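Local coordinates for ABC transporter binding protein AcbH (Actinoplanes, PDB 3OO8) that serves as the extracellular solute receptor of an ABC transporter and binds beta-D-galactopyranose, at residues Phe194-Leu197 with Asn198-Asn202. The protein carries 2 engineered substitutions. Residues are numbered along the deposited sequence; the frame is centred on the assembly and turned at random.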
loop_
_atom_site.group_PDB
_atom_site.type_symbol
_atom_site.label_atom_id
_atom_site.label_comp_id
_atom_site.label_asym_id
_atom_site.label_seq_id
_atom_site.Cartn_x
_atom_site.Cartn_y
_atom_site.Cartn_z
ATOM N N PHE A 194 1.757 -5.602 11.585
ATOM C CA PHE A 194 3.153 -6.033 11.590
ATOM C C PHE A 194 4.017 -4.997 10.864
ATOM O O PHE A 194 5.036 -4.519 11.402
ATOM C CB PHE A 194 3.388 -7.408 10.946
ATOM C CG PHE A 194 4.843 -7.785 10.947
ATOM C CD1 PHE A 194 5.403 -8.473 12.030
ATOM C CD2 PHE A 194 5.682 -7.373 9.906
ATOM C CE1 PHE A 194 6.740 -8.765 12.059
ATOM C CE2 PHE A 194 7.051 -7.640 9.945
ATOM C CZ PHE A 194 7.570 -8.350 11.019
ATOM N N ASP A 195 3.580 -4.635 9.663
ATOM C CA ASP A 195 4.340 -3.685 8.862
ATOM C C ASP A 195 4.595 -2.368 9.572
ATOM O O ASP A 195 5.711 -1.851 9.564
ATOM C CB ASP A 195 3.613 -3.363 7.565
ATOM C CG ASP A 195 3.519 -4.540 6.620
ATOM O OD1 ASP A 195 4.201 -5.583 6.764
ATOM O OD2 ASP A 195 2.700 -4.343 5.655
ATOM N N ILE A 196 3.557 -1.784 10.149
ATOM C CA ILE A 196 3.716 -0.448 10.729
ATOM C C ILE A 196 4.576 -0.479 12.003
ATOM O O ILE A 196 5.376 0.446 12.231
ATOM C CB ILE A 196 2.351 0.277 10.927
ATOM C CG1 ILE A 196 2.515 1.796 11.058
ATOM C CG2 ILE A 196 1.523 -0.286 12.113
ATOM C CD1 ILE A 196 3.335 2.485 9.950
ATOM N N LEU A 197 4.392 -1.501 12.846
ATOM C CA LEU A 197 5.254 -1.672 14.030
ATOM C C LEU A 197 6.714 -1.803 13.587
ATOM O O LEU A 197 7.590 -1.169 14.178
ATOM C CB LEU A 197 4.844 -2.887 14.838
ATOM C CG LEU A 197 3.494 -2.706 15.519
ATOM C CD1 LEU A 197 3.190 -4.003 16.217
ATOM C CD2 LEU A 197 3.547 -1.591 16.578
ATOM N N ASN A 198 6.963 -2.627 12.571
ATOM C CA ASN A 198 8.332 -2.787 12.058
ATOM C C ASN A 198 8.918 -1.482 11.514
ATOM O O ASN A 198 10.076 -1.126 11.834
ATOM C CB ASN A 198 8.373 -3.928 11.020
ATOM C CG ASN A 198 9.760 -4.525 10.846
ATOM O OD1 ASN A 198 10.562 -4.562 11.785
ATOM N ND2 ASN A 198 10.013 -5.095 9.656
ATOM N N LEU A 199 8.127 -0.732 10.741
ATOM C CA LEU A 199 8.576 0.577 10.197
ATOM C C LEU A 199 8.848 1.598 11.298
ATOM O O LEU A 199 9.699 2.454 11.135
ATOM C CB LEU A 199 7.499 1.168 9.284
ATOM C CG LEU A 199 7.259 0.409 7.977
ATOM C CD1 LEU A 199 6.039 0.910 7.226
ATOM C CD2 LEU A 199 8.503 0.510 7.082
ATOM N N ARG A 200 8.069 1.541 12.381
ATOM C CA ARG A 200 8.223 2.502 13.484
ATOM C C ARG A 200 9.339 2.131 14.459
ATOM O O ARG A 200 9.922 3.037 15.045
ATOM C CB ARG A 200 6.914 2.566 14.280
ATOM C CG ARG A 200 5.828 3.264 13.479
ATOM C CD ARG A 200 5.955 4.800 13.526
ATOM N NE ARG A 200 4.782 5.452 12.927
ATOM C CZ ARG A 200 4.613 5.653 11.624
ATOM N NH1 ARG A 200 5.556 5.306 10.743
ATOM N NH2 ARG A 200 3.505 6.224 11.200
ATOM N N ILE A 201 9.601 0.834 14.651
ATOM C CA ILE A 201 10.644 0.359 15.600
ATOM C C ILE A 201 12.005 0.222 14.913
ATOM O O ILE A 201 13.017 0.745 15.413
ATOM C CB ILE A 201 10.244 -0.993 16.203
ATOM C CG1 ILE A 201 8.992 -0.764 17.038
ATOM C CG2 ILE A 201 11.335 -1.554 17.146
ATOM C CD1 ILE A 201 8.277 -2.056 17.441
ATOM N N ASN A 202 11.997 -0.479 13.769
ATOM C CA ASN A 202 13.218 -0.845 13.042
ATOM C C ASN A 202 13.539 -0.026 11.794
ATOM O O ASN A 202 14.696 0.007 11.345
ATOM C CB ASN A 202 13.207 -2.342 12.709
ATOM C CG ASN A 202 13.099 -3.210 13.957
ATOM O OD1 ASN A 202 12.189 -4.052 14.076
ATOM N ND2 ASN A 202 13.971 -2.959 14.920
#
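Phe194 to Leu197 and Asn198 to Ile201 form consecutive turns of helix 191-201, in which Asn198 N bonds to Phe194 O, Leu199 N to Asp195 O, Arg200 N to Ile196 O and Ile201 N to Leu197 O, each hydrogen bond 2.9 Å long; Arg200 N adds a weak bond to Leu197 O. Ile196 and Arg200 extend in a common direction from neighbouring turns. With CG1 anti to the backbone N (chi1 -160°), Ile196 sends CD1 over one face of the guanidinium, 3.7 Å from Arg200 NH1 and nearer the edge of the group than its centre. The same methyl, Ile196 CD1, lies 4.1 Å from Leu199 CD1. Arg200 bends at chi2 (-80°), and its planar end bonds to backbone carbonyls: NH1 to Tyr295, NH2 to Phe284 and, weakly, NE to Pro285. On another side of the helix, Phe194 and Asn198 run alongside each other, Phe194 CE2 4.1 Å from Asn198 CB, and both touch Leu210 and Val225 of the following helices. Leu197 CB and Ile201 CD1 are a looser apolar pair at 4.4 Å. These are the i to i+3 and i to i+4 side-chain contacts of a buried alpha-helix, here in a class 2 solute-binding protein fold, with the side chain of Asp195 about 7 Å from that of Trp142, a galactose-binding residue.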